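Side-chain contact in cytoplasmic protein (Cryptococcus neoformans var. grubii serotype A, PDB 7LPO), which probably hydrolyses steryl beta-glucosides, as a sterylglucosidase of glycoside hydrolase family 5: residues T365-W368 and A369-G372. Sequence-based numbering, arbitrary orientation.
Sequences TCIW and AHHG
The imidazole of H371 presents its edge to the I367 carbonyl: ND1 donates to the backbone O of I367 at 2.8 Å, nearly straight (171° at the hydrogen) and with the oxygen close to the ring plane. Beside this bond the I367 side chain runs alongside the ring, its chi1 of -164° placing CG1 3.9 Å from H371 CE1. NE2, the other ring nitrogen, accepts a hydrogen bond from the backbone N of K224; held through both nitrogens, the ring probably has little freedom to turn. The W368 indole carries I367 CG2 over one face, 3.7 Å above the plane and displaced toward the rim, while F387 packs edge-to-face with it and NE1 bonds T210 OG1. I367, W368 and H370 belong to the short, weakly bonded helix 367-370, and H371 follows directly after it. C366 is the N-cap, its SG accepting from A369 N at 3.5 Å, while H370 N bonds C366 O at 3.0 Å. A Schellman motif ends the turn: G372, at positive phi, is the C-prime residue and bonds through its N to A369 O at 2.8 Å, with V373 N reaching back to W368 O. With chi2 at 61°, I367 CD1 comes within 4.2 Å of H370 CD2 in an oblique approach; the H370 ring is tied through NE2 to E360 O. C366 CB touches A369 CB at 3.9 Å, and both side chains rest on W374 of strand 374-375.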
# COMPACT_ATOMS: atom_id res chain seq x y z
N THR A 365 23.49 -24.81 5.78
CA THR A 365 24.50 -23.91 6.31
C THR A 365 24.23 -22.54 5.70
O THR A 365 23.46 -22.41 4.75
CB THR A 365 25.91 -24.43 6.01
OG1 THR A 365 26.88 -23.61 6.67
CG2 THR A 365 26.18 -24.45 4.53
N CYS A 366 24.84 -21.51 6.28
CA CYS A 366 24.56 -20.14 5.85
C CYS A 366 25.01 -19.92 4.42
O CYS A 366 26.17 -20.16 4.07
CB CYS A 366 25.26 -19.14 6.77
SG CYS A 366 24.96 -17.42 6.32
N ILE A 367 24.08 -19.43 3.58
CA ILE A 367 24.40 -19.19 2.18
C ILE A 367 25.34 -18.00 2.02
O ILE A 367 26.08 -17.93 1.03
CB ILE A 367 23.10 -19.01 1.38
CG1 ILE A 367 23.36 -19.14 -0.12
CG2 ILE A 367 22.42 -17.68 1.69
CD1 ILE A 367 23.92 -20.52 -0.53
N TRP A 368 25.36 -17.07 2.99
CA TRP A 368 26.24 -15.91 2.88
C TRP A 368 27.66 -16.26 3.29
O TRP A 368 28.62 -15.81 2.67
CB TRP A 368 25.69 -14.77 3.72
CG TRP A 368 24.30 -14.44 3.28
CD1 TRP A 368 23.16 -14.48 4.03
CD2 TRP A 368 23.90 -14.05 1.96
NE1 TRP A 368 22.08 -14.14 3.25
CE2 TRP A 368 22.51 -13.87 1.98
CE3 TRP A 368 24.58 -13.85 0.76
CZ2 TRP A 368 21.79 -13.47 0.86
CZ3 TRP A 368 23.88 -13.46 -0.35
CH2 TRP A 368 22.49 -13.27 -0.30
N ALA A 369 27.81 -17.11 4.32
CA ALA A 369 29.11 -17.70 4.60
C ALA A 369 29.61 -18.48 3.40
O ALA A 369 30.80 -18.45 3.07
CB ALA A 369 29.01 -18.61 5.83
N HIS A 370 28.71 -19.20 2.73
CA HIS A 370 29.09 -20.00 1.58
C HIS A 370 29.58 -19.15 0.42
O HIS A 370 30.28 -19.66 -0.45
CB HIS A 370 27.90 -20.85 1.13
CG HIS A 370 28.26 -21.88 0.11
ND1 HIS A 370 29.25 -22.81 0.31
CD2 HIS A 370 27.75 -22.12 -1.12
CE1 HIS A 370 29.34 -23.59 -0.75
NE2 HIS A 370 28.45 -23.19 -1.64
N HIS A 371 29.21 -17.87 0.39
CA HIS A 371 29.74 -16.93 -0.59
C HIS A 371 30.88 -16.10 -0.03
O HIS A 371 31.30 -15.13 -0.67
CB HIS A 371 28.61 -16.03 -1.10
CG HIS A 371 27.71 -16.72 -2.09
ND1 HIS A 371 26.63 -17.48 -1.70
CD2 HIS A 371 27.77 -16.80 -3.44
CE1 HIS A 371 26.05 -17.99 -2.77
NE2 HIS A 371 26.72 -17.59 -3.84
N GLY A 372 31.40 -16.45 1.15
CA GLY A 372 32.57 -15.79 1.69
C GLY A 372 32.30 -14.52 2.46
O GLY A 372 33.26 -13.78 2.73